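Local coordinates for protein gamma-resorcylate decarboxylase (Polaromonas, PDB 4QRO) that probably catalyses the manganese-dependent, non-oxidative decarboxylation of gamma-resorcylate (2,6-dihydroxybenzoate) to resorcinol, at residues 32-36 with 288-292; 11-15 with 79-84; 61-66 with 163-167. All blocks are in the same frame, centred on the assembly; numbering follows the deposited sequence. Where two conformers were deposited one is given.

Interaction 1: residues 32-36 with 288-292. With 38L (2-nitrobenzene-1,3-diol), chain M.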
loop_
_atom_site.group_PDB
_atom_site.type_symbol
_atom_site.label_atom_id
_atom_site.label_comp_id
_atom_site.label_asym_id
_atom_site.label_seq_id
_atom_site.Cartn_x
_atom_site.Cartn_y
_atom_site.Cartn_z
ATOM N N LEU A 32 -4.533 -26.965 -7.630
ATOM C CA LEU A 32 -4.708 -25.680 -8.284
ATOM C C LEU A 32 -4.950 -25.830 -9.784
ATOM O O LEU A 32 -5.827 -25.179 -10.335
ATOM C CB LEU A 32 -3.486 -24.758 -8.056
ATOM C CG LEU A 32 -3.589 -23.382 -8.721
ATOM C CD1 LEU A 32 -4.861 -22.686 -8.271
ATOM C CD2 LEU A 32 -2.360 -22.511 -8.451
ATOM N N ARG A 33 -4.127 -26.650 -10.428
ATOM C CA ARG A 33 -4.274 -27.021 -11.841
ATOM C C ARG A 33 -5.711 -27.458 -12.163
ATOM O O ARG A 33 -6.347 -26.984 -13.139
ATOM C CB ARG A 33 -3.282 -28.170 -12.131
ATOM C CG ARG A 33 -3.320 -28.800 -13.515
ATOM C CD ARG A 33 -2.079 -29.663 -13.752
ATOM N NE ARG A 33 -1.978 -30.787 -12.821
ATOM C CZ ARG A 33 -0.928 -31.598 -12.723
ATOM N NH1 ARG A 33 0.155 -31.418 -13.480
ATOM N NH2 ARG A 33 -0.955 -32.590 -11.849
ATOM N N SER A 34 -6.195 -28.403 -11.366
ATOM C CA SER A 34 -7.536 -28.989 -11.545
ATOM C C SER A 34 -8.623 -27.932 -11.391
ATOM O O SER A 34 -9.590 -27.928 -12.158
ATOM C CB SER A 34 -7.776 -30.123 -10.548
ATOM O OG SER A 34 -7.801 -29.633 -9.233
ATOM N N ARG A 35 -8.454 -27.008 -10.429
ATOM C CA ARG A 35 -9.419 -25.900 -10.265
ATOM C C ARG A 35 -9.367 -24.950 -11.436
ATOM O O ARG A 35 -10.428 -24.494 -11.911
ATOM C CB ARG A 35 -9.140 -25.091 -9.004
ATOM C CG ARG A 35 -9.284 -25.838 -7.702
ATOM C CD ARG A 35 -8.864 -24.946 -6.516
ATOM N NE ARG A 35 -9.109 -25.542 -5.226
ATOM C CZ ARG A 35 -9.014 -24.915 -4.059
ATOM N NH1 ARG A 35 -8.644 -23.637 -3.982
ATOM N NH2 ARG A 35 -9.319 -25.574 -2.962
ATOM N N LEU A 36 -8.153 -24.645 -11.911
ATOM C CA LEU A 36 -7.973 -23.674 -12.994
ATOM C C LEU A 36 -8.607 -24.187 -14.279
ATOM O O LEU A 36 -9.202 -23.421 -15.004
ATOM C CB LEU A 36 -6.496 -23.313 -13.239
ATOM C CG LEU A 36 -5.925 -22.276 -12.265
ATOM C CD1 LEU A 36 -4.400 -22.269 -12.272
ATOM C CD2 LEU A 36 -6.486 -20.868 -12.556
ATOM N N TRP A 288 -11.247 -17.188 -6.493
ATOM C CA TRP A 288 -11.167 -18.593 -6.849
ATOM C C TRP A 288 -10.388 -18.661 -8.146
ATOM O O TRP A 288 -10.634 -17.847 -9.043
ATOM C CB TRP A 288 -12.556 -19.194 -6.998
ATOM C CG TRP A 288 -12.595 -20.626 -7.453
ATOM C CD1 TRP A 288 -12.836 -21.064 -8.748
ATOM C CD2 TRP A 288 -12.439 -21.806 -6.659
ATOM N NE1 TRP A 288 -12.831 -22.426 -8.787
ATOM C CE2 TRP A 288 -12.584 -22.920 -7.530
ATOM C CE3 TRP A 288 -12.155 -22.042 -5.310
ATOM C CZ2 TRP A 288 -12.504 -24.254 -7.077
ATOM C CZ3 TRP A 288 -12.075 -23.388 -4.854
ATOM C CH2 TRP A 288 -12.237 -24.463 -5.746
ATOM N N PRO A 289 -9.441 -19.609 -8.247
ATOM C CA PRO A 289 -9.149 -20.726 -7.343
ATOM C C PRO A 289 -7.972 -20.536 -6.406
ATOM O O PRO A 289 -7.543 -21.497 -5.731
ATOM C CB PRO A 289 -8.876 -21.868 -8.316
ATOM C CG PRO A 289 -8.173 -21.184 -9.426
ATOM C CD PRO A 289 -8.822 -19.833 -9.568
ATOM N N PHE A 290 -7.489 -19.304 -6.318
ATOM C CA PHE A 290 -6.332 -18.987 -5.480
ATOM C C PHE A 290 -6.772 -18.796 -4.036
ATOM O O PHE A 290 -5.941 -18.900 -3.097
ATOM C CB PHE A 290 -5.603 -17.746 -6.037
ATOM C CG PHE A 290 -5.145 -17.916 -7.458
ATOM C CD1 PHE A 290 -4.038 -18.673 -7.747
ATOM C CD2 PHE A 290 -5.861 -17.350 -8.518
ATOM C CE1 PHE A 290 -3.641 -18.872 -9.056
ATOM C CE2 PHE A 290 -5.459 -17.536 -9.838
ATOM C CZ PHE A 290 -4.340 -18.285 -10.097
ATOM N N GLU A 291 -8.059 -18.475 -3.877
ATOM C CA GLU A 291 -8.770 -18.535 -2.608
ATOM C C GLU A 291 -9.947 -19.484 -2.730
ATOM O O GLU A 291 -10.525 -19.637 -3.827
ATOM C CB GLU A 291 -9.359 -17.177 -2.242
ATOM C CG GLU A 291 -8.379 -16.049 -2.201
ATOM C CD GLU A 291 -7.434 -16.158 -1.042
ATOM O OE1 GLU A 291 -7.716 -16.950 -0.105
ATOM O OE2 GLU A 291 -6.405 -15.469 -1.103
ATOM N N ASN A 292 -10.319 -20.095 -1.611
ATOM C CA ASN A 292 -11.505 -20.963 -1.545
ATOM C C ASN A 292 -12.808 -20.194 -1.614
ATOM O O ASN A 292 -12.962 -19.149 -0.963
ATOM C CB ASN A 292 -11.540 -21.785 -0.253
ATOM C CG ASN A 292 -10.725 -23.065 -0.325
ATOM O OD1 ASN A 292 -9.929 -23.284 -1.255
ATOM N ND2 ASN A 292 -10.948 -23.940 0.644
HETATM O OAK 38L M . -5.333 -12.140 -7.342
HETATM N NAG 38L M . -4.625 -12.804 -6.637
HETATM O OAJ 38L M . -4.316 -12.357 -5.533
HETATM C CAA 38L M . -4.176 -14.069 -7.091
HETATM C CAF 38L M . -3.326 -14.793 -6.260
HETATM O OAH 38L M . -3.489 -14.731 -4.909
HETATM C CAE 38L M . -2.311 -15.581 -6.803
HETATM C CAD 38L M . -2.172 -15.695 -8.182
HETATM C CAC 38L M . -3.122 -15.114 -9.018
HETATM C CAB 38L M . -4.146 -14.340 -8.475
HETATM O OAI 38L M . -5.107 -13.834 -9.308
HETATM O O HOH W 1 -12.812 -24.826 -10.590
#

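Interaction 2: residues 11-15 with 79-84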
loop_
_atom_site.group_PDB
_atom_site.type_symbol
_atom_site.label_atom_id
_atom_site.label_comp_id
_atom_site.label_asym_id
_atom_site.label_seq_id
_atom_site.Cartn_x
_atom_site.Cartn_y
_atom_site.Cartn_z
ATOM N N PHE A 11 -9.816 -18.821 -14.581
ATOM C CA PHE A 11 -9.609 -20.125 -15.214
ATOM C C PHE A 11 -8.350 -20.014 -16.070
ATOM O O PHE A 11 -7.801 -18.903 -16.290
ATOM C CB PHE A 11 -10.809 -20.489 -16.111
ATOM C CG PHE A 11 -10.884 -19.658 -17.367
ATOM C CD1 PHE A 11 -10.222 -20.053 -18.527
ATOM C CD2 PHE A 11 -11.528 -18.433 -17.361
ATOM C CE1 PHE A 11 -10.234 -19.271 -19.660
ATOM C CE2 PHE A 11 -11.568 -17.647 -18.498
ATOM C CZ PHE A 11 -10.897 -18.058 -19.649
ATOM N N ALA A 12 -7.888 -21.154 -16.569
ATOM C CA ALA A 12 -6.741 -21.176 -17.488
ATOM C C ALA A 12 -7.031 -22.075 -18.683
ATOM O O ALA A 12 -7.859 -22.990 -18.592
ATOM C CB ALA A 12 -5.502 -21.665 -16.778
ATOM N N THR A 13 -6.372 -21.776 -19.798
ATOM C CA THR A 13 -6.239 -22.740 -20.893
ATOM C C THR A 13 -4.906 -23.476 -20.712
ATOM O O THR A 13 -4.058 -23.049 -19.911
ATOM C CB THR A 13 -6.309 -22.052 -22.271
ATOM O OG1 THR A 13 -5.246 -21.099 -22.390
ATOM C CG2 THR A 13 -7.637 -21.336 -22.434
ATOM N N GLU A 14 -4.716 -24.599 -21.410
ATOM C CA GLU A 14 -3.414 -25.302 -21.347
ATOM C C GLU A 14 -2.287 -24.345 -21.749
ATOM O O GLU A 14 -1.209 -24.348 -21.179
ATOM C CB GLU A 14 -3.409 -26.573 -22.216
ATOM C CG GLU A 14 -4.090 -27.786 -21.560
ATOM C CD GLU A 14 -3.355 -28.320 -20.317
ATOM O OE1 GLU A 14 -2.183 -27.947 -20.086
ATOM O OE2 GLU A 14 -3.949 -29.132 -19.562
ATOM N N GLU A 15 -2.589 -23.488 -22.715
ATOM C CA GLU A 15 -1.669 -22.465 -23.189
ATOM C C GLU A 15 -1.200 -21.511 -22.081
ATOM O O GLU A 15 -0.043 -21.120 -22.080
ATOM C CB GLU A 15 -2.350 -21.690 -24.306
ATOM C CG GLU A 15 -1.430 -20.728 -25.032
ATOM C CD GLU A 15 -2.089 -20.095 -26.243
ATOM O OE1 GLU A 15 -1.359 -19.438 -27.008
ATOM O OE2 GLU A 15 -3.324 -20.241 -26.432
ATOM N N ARG A 79 -7.984 -16.729 -29.006
ATOM C CA ARG A 79 -8.214 -18.125 -28.630
ATOM C C ARG A 79 -8.850 -18.242 -27.242
ATOM O O ARG A 79 -9.797 -19.012 -27.056
ATOM C CB ARG A 79 -6.898 -18.912 -28.656
ATOM C CG ARG A 79 -6.460 -19.356 -30.040
ATOM C CD ARG A 79 -5.426 -20.466 -29.947
ATOM N NE ARG A 79 -4.180 -19.941 -29.396
ATOM C CZ ARG A 79 -3.227 -19.356 -30.114
ATOM N NH1 ARG A 79 -3.336 -19.230 -31.435
ATOM N NH2 ARG A 79 -2.145 -18.898 -29.509
ATOM N N ALA A 80 -8.322 -17.483 -26.276
ATOM C CA ALA A 80 -8.822 -17.523 -24.897
ATOM C C ALA A 80 -10.228 -17.001 -24.809
ATOM O O ALA A 80 -11.037 -17.554 -24.083
ATOM C CB ALA A 80 -7.897 -16.752 -23.935
ATOM N N ASN A 81 -10.528 -15.950 -25.565
ATOM C CA ASN A 81 -11.842 -15.345 -25.529
ATOM C C ASN A 81 -12.866 -16.223 -26.256
ATOM O O ASN A 81 -14.011 -16.337 -25.813
ATOM C CB ASN A 81 -11.780 -13.951 -26.134
ATOM C CG ASN A 81 -10.949 -12.986 -25.296
ATOM O OD1 ASN A 81 -10.866 -13.132 -24.081
ATOM N ND2 ASN A 81 -10.323 -12.005 -25.953
ATOM N N ASP A 82 -12.450 -16.864 -27.355
ATOM C CA ASP A 82 -13.337 -17.818 -28.047
ATOM C C ASP A 82 -13.639 -19.033 -27.160
ATOM O O ASP A 82 -14.765 -19.479 -27.100
ATOM C CB ASP A 82 -12.748 -18.302 -29.379
ATOM C CG ASP A 82 -12.774 -17.234 -30.465
ATOM O OD1 ASP A 82 -13.647 -16.344 -30.431
ATOM O OD2 ASP A 82 -11.910 -17.293 -31.363
ATOM N N PHE A 83 -12.622 -19.562 -26.486
ATOM C CA PHE A 83 -12.803 -20.669 -25.549
ATOM C C PHE A 83 -13.750 -20.284 -24.424
ATOM O O PHE A 83 -14.649 -21.034 -24.106
ATOM C CB PHE A 83 -11.473 -21.088 -24.955
ATOM C CG PHE A 83 -11.578 -22.051 -23.806
ATOM C CD1 PHE A 83 -11.799 -23.401 -24.029
ATOM C CD2 PHE A 83 -11.416 -21.612 -22.497
ATOM C CE1 PHE A 83 -11.853 -24.303 -22.979
ATOM C CE2 PHE A 83 -11.477 -22.507 -21.438
ATOM C CZ PHE A 83 -11.698 -23.851 -21.676
ATOM N N LEU A 84 -13.541 -19.108 -23.843
ATOM C CA LEU A 84 -14.399 -18.618 -22.780
ATOM C C LEU A 84 -15.871 -18.445 -23.256
ATOM O O LEU A 84 -16.792 -18.876 -22.564
ATOM C CB LEU A 84 -13.829 -17.319 -22.225
ATOM C CG LEU A 84 -14.667 -16.671 -21.131
ATOM C CD1 LEU A 84 -15.053 -17.687 -20.060
ATOM C CD2 LEU A 84 -13.873 -15.509 -20.549
#

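Interaction 3: residues 61-66 with 163-167. With MN (manganese (II) ion), chain K; 38L (2-nitrobenzene-1,3-diol), chain M.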
loop_
_atom_site.group_PDB
_atom_site.type_symbol
_atom_site.label_atom_id
_atom_site.label_comp_id
_atom_site.label_asym_id
_atom_site.label_seq_id
_atom_site.Cartn_x
_atom_site.Cartn_y
_atom_site.Cartn_z
ATOM N N ALA A 61 -3.257 -15.091 -14.626
ATOM C CA ALA A 61 -2.295 -13.975 -14.703
ATOM C C ALA A 61 -0.869 -14.511 -14.791
ATOM O O ALA A 61 -0.604 -15.599 -14.293
ATOM C CB ALA A 61 -2.434 -13.095 -13.475
ATOM N N PRO A 62 0.053 -13.768 -15.441
ATOM C CA PRO A 62 -0.168 -12.544 -16.239
ATOM C C PRO A 62 -0.764 -12.840 -17.611
ATOM O O PRO A 62 -1.288 -11.932 -18.282
ATOM C CB PRO A 62 1.233 -11.940 -16.367
ATOM C CG PRO A 62 2.198 -13.026 -16.034
ATOM C CD PRO A 62 1.479 -14.121 -15.320
ATOM N N ALA A 63 -0.645 -14.089 -18.051
ATOM C CA ALA A 63 -1.198 -14.532 -19.352
ATOM C C ALA A 63 -0.846 -13.573 -20.497
ATOM O O ALA A 63 0.339 -13.414 -20.832
ATOM C CB ALA A 63 -2.705 -14.770 -19.241
ATOM N N VAL A 64 -1.828 -12.880 -21.061
ATOM C CA VAL A 64 -1.600 -12.093 -22.277
ATOM C C VAL A 64 -0.645 -10.930 -22.038
ATOM O O VAL A 64 0.100 -10.548 -22.936
ATOM C CB VAL A 64 -2.931 -11.629 -22.911
ATOM C CG1 VAL A 64 -2.700 -10.732 -24.115
ATOM C CG2 VAL A 64 -3.758 -12.848 -23.314
ATOM N N GLN A 65 -0.614 -10.414 -20.814
ATOM C CA GLN A 65 0.241 -9.278 -20.486
ATOM C C GLN A 65 1.743 -9.573 -20.482
ATOM O O GLN A 65 2.576 -8.628 -20.419
ATOM C CB GLN A 65 -0.165 -8.697 -19.140
ATOM C CG GLN A 65 -1.394 -7.806 -19.229
ATOM C CD GLN A 65 -2.665 -8.533 -19.594
ATOM O OE1 GLN A 65 -3.184 -9.279 -18.797
ATOM N NE2 GLN A 65 -3.190 -8.294 -20.814
ATOM N N ALA A 66 2.085 -10.866 -20.502
ATOM C CA ALA A 66 3.472 -11.303 -20.507
ATOM C C ALA A 66 3.891 -11.807 -21.912
ATOM O O ALA A 66 4.989 -12.275 -22.089
ATOM C CB ALA A 66 3.690 -12.392 -19.456
ATOM N N LEU A 163 -8.611 -3.899 -13.439
ATOM C CA LEU A 163 -7.173 -3.771 -13.450
ATOM C C LEU A 163 -6.690 -4.707 -12.344
ATOM O O LEU A 163 -6.772 -4.383 -11.162
ATOM C CB LEU A 163 -6.760 -2.306 -13.224
ATOM C CG LEU A 163 -5.239 -2.072 -13.095
ATOM C CD1 LEU A 163 -4.516 -2.337 -14.399
ATOM C CD2 LEU A 163 -4.946 -0.647 -12.616
ATOM N N HIS A 164 -6.246 -5.893 -12.742
ATOM C CA HIS A 164 -5.891 -6.982 -11.825
ATOM C C HIS A 164 -4.384 -6.934 -11.619
ATOM O O HIS A 164 -3.655 -6.318 -12.423
ATOM C CB HIS A 164 -6.331 -8.322 -12.466
ATOM C CG HIS A 164 -6.088 -9.537 -11.634
ATOM N ND1 HIS A 164 -4.917 -10.262 -11.701
ATOM C CD2 HIS A 164 -6.884 -10.183 -10.748
ATOM C CE1 HIS A 164 -5.004 -11.294 -10.885
ATOM N NE2 HIS A 164 -6.185 -11.271 -10.299
ATOM N N PRO A 165 -3.888 -7.547 -10.535
ATOM C CA PRO A 165 -2.425 -7.497 -10.390
ATOM C C PRO A 165 -1.595 -8.364 -11.318
ATOM O O PRO A 165 -2.103 -9.279 -11.990
ATOM C CB PRO A 165 -2.190 -7.989 -8.942
ATOM C CG PRO A 165 -3.487 -7.775 -8.247
ATOM C CD PRO A 165 -4.542 -8.010 -9.295
ATOM N N ARG A 166 -0.311 -8.033 -11.339
ATOM C CA ARG A 166 0.767 -8.930 -11.734
ATOM C C ARG A 166 1.947 -8.489 -10.882
ATOM O O ARG A 166 1.907 -7.423 -10.229
ATOM C CB ARG A 166 1.115 -8.836 -13.235
ATOM C CG ARG A 166 1.690 -7.480 -13.650
ATOM C CD ARG A 166 2.203 -7.448 -15.076
ATOM N NE ARG A 166 3.270 -8.416 -15.288
ATOM C CZ ARG A 166 3.700 -8.821 -16.478
ATOM N NH1 ARG A 166 3.147 -8.341 -17.592
ATOM N NH2 ARG A 166 4.676 -9.728 -16.547
ATOM N N ASN A 167 3.007 -9.281 -10.906
ATOM C CA ASN A 167 4.253 -8.905 -10.230
ATOM C C ASN A 167 5.075 -7.905 -11.020
ATOM O O ASN A 167 5.041 -7.906 -12.246
ATOM C CB ASN A 167 5.121 -10.150 -9.942
ATOM C CG ASN A 167 4.819 -10.777 -8.587
ATOM O OD1 ASN A 167 4.635 -10.081 -7.591
ATOM N ND2 ASN A 167 4.773 -12.103 -8.546
HETATM MN MN MN K . -6.986 -12.825 -8.861
HETATM O OAK 38L M . -5.333 -12.140 -7.342
HETATM N NAG 38L M . -4.625 -12.804 -6.637
HETATM O OAJ 38L M . -4.316 -12.357 -5.533
HETATM C CAA 38L M . -4.176 -14.069 -7.091
HETATM C CAF 38L M . -3.326 -14.793 -6.260
HETATM O OAH 38L M . -3.489 -14.731 -4.909
HETATM C CAE 38L M . -2.311 -15.581 -6.803
HETATM C CAD 38L M . -2.172 -15.695 -8.182
HETATM C CAC 38L M . -3.122 -15.114 -9.018
HETATM C CAB 38L M . -4.146 -14.340 -8.475
HETATM O OAI 38L M . -5.107 -13.834 -9.308
#

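Interaction 1: residues 32-36 with 288-292
Arg35, on helix 29-37, reaches across the loop 288-292 and meets Pro289, then Trp288, then the loop's polar atoms on the way to its tip. Its CB abuts Pro289 CB at 3.3 Å, a close fit between the helix and the proline that follows a cis peptide bond. CG and CD then run over the six-membered ring of Trp288, Arg35 CD making a CH-pi contact 3.9 Å from the centroid of that ring. The chain is extended from CG to NE (chi2 175°, chi3 174°), which carries the guanidinium on across the indole; Trp288 CZ3 lies over the centre of one guanidinium face, the two planes only 23° apart. NE forms a salt bridge with Glu31 on the same helix. Arg35 NH1 donates to Pro289 O at 3.0 Å, nearly in the guanidinium plane, and more weakly to Asn292 OD1. Arg35 NH2 bonds the same Asn292 OD1 at 2.9 Å, so one amide oxygen receives both terminal nitrogens. Trp236 of the second subunit adds a cation-pi contact. A water donates to Arg35 O and accepts from Trp288 NE1, tying the helix to the indole.

Beside the arginine, the two leucines make an apolar contact. Leu36 CD2 packs 3.6 Å from Pro289 CG, while Leu32 CD1 touches the same CG and Leu32 CD2 reaches Phe290 CE1 at 3.9 Å. Phe290 offers a ring face to the inhibitor, with CE2 3.5 Å from 38L CAC. The segment directly follows the metal ligand Asp287, in the loop after strand 282-283, an arrangement characteristic of the amidohydrolase active site, here with an aromatic wall for the resorcinol ring.

Interaction 2: residues 11-15 with 79-84
The rings of Phe11 and Phe83 meet obliquely, their planes 43° apart and their centroids 5.9 Å from each other. Phe11 CE1 lies at the edge of the Phe83 ring, near its plane, and the carbonyl oxygen of Ala80 lies near the plane of the Phe11 ring, beside CZ. The contact lies in the beta/alpha barrel of the amidohydrolase family, between the end of strand 4-11, where Phe11 sits, and helix 70-90, the helix that follows the neighbouring strand 52-59 and carries Arg79 to Leu84.

Phe11 has its CG between the backbone N and the carbonyl carbon (chi1 71°), and from there the ring extends to the helix, where Phe11 CE2 meets Leu84 CD2 at 3.8 Å. The ring also touches Leu57 and Leu59 of strand 52-59, so it fills the layer between sheet and helix. Thr13 sends its methyl CG2 to Phe83 CD2, 3.8 Å away, while the residue occupies the N-cap position of helix 14-17.

Toward the surface the contact becomes ionic. Glu15, extended beyond CG, crosses Arg79 at about a right angle, and the arginine, bent at chi3, grips the carboxylate side-on. Both oxygens are met on their syn sides, with the two planes 28° apart. Glu15 OE1 also hydrogen-bonds Thr76 OG1, about one turn earlier on the helix. In the paired bonds, Arg79 NH2 lies 2.7 Å from Glu15 OE1 and Arg79 NE 3.1 Å from Glu15 OE2.

Interaction 3: residues 61-66 with 163-167
The backbones come closest at Pro62 and Arg166, their CA atoms 5.9 Å apart, where the loop 61-66, which ends in a 3-10 segment and has a cis peptide bond before Pro62, faces the segment leaving strand 161-164. Arg166 CG sits between its backbone N and carbonyl carbon (chi1 65°), and a bend at chi3 brings the guanidinium over Pro62, whose CB lies above the centre of one face, 4.0 Å from Arg166 CZ. At the edge, Arg166 NH1 makes a weak hydrogen bond to Gln65 O (2.9 Å), besides a bond to Phe130 O; NH2 bonds Gln132 OE1. Replacing Arg166 with an alanine would probably leave these carbonyl and amide oxygens without their shared donor and open a gap over the Pro62 ring.

Ala61 CB comes to 4.1 Å from His164 CE1. His164 NE2 binds manganese at 2.3 Å, and His164 ND1 donates to Pro165 O on a lone pair at 3.0 Å, a second-shell bond that probably limits rotation of the imidazole, though the oxygen is tilted from the ring plane. Glu8, His10 and Asp287 complete the protein ligands. Gln65 and Ala61 lean on strand 125-128, Val64 touches helix 70-90, and Pro165 packs against helix 188-202.

In the fold
Interactions 1 and 3 reach the inhibitor from different parts of the pocket: Phe290 of the first lies on its ring, while His164 of the third shares the manganese with two of its oxygens, OAK at 2.4 Å and OAI at 2.2 Å from the metal. Their centres are about 17 Å apart and they do not touch. Interaction 2 is more remote: the side chain of Phe11 lies about 11 Å from both metal and inhibitor, yet the contact meets interaction 1 directly through a probable hydrogen bond between Leu36 O and Ala12 N, 3.1 Å apart. Residues 11-15 directly follow metal ligand His10. Arg229 and Asn234 of the second subunit also hydrogen-bond the inhibitor.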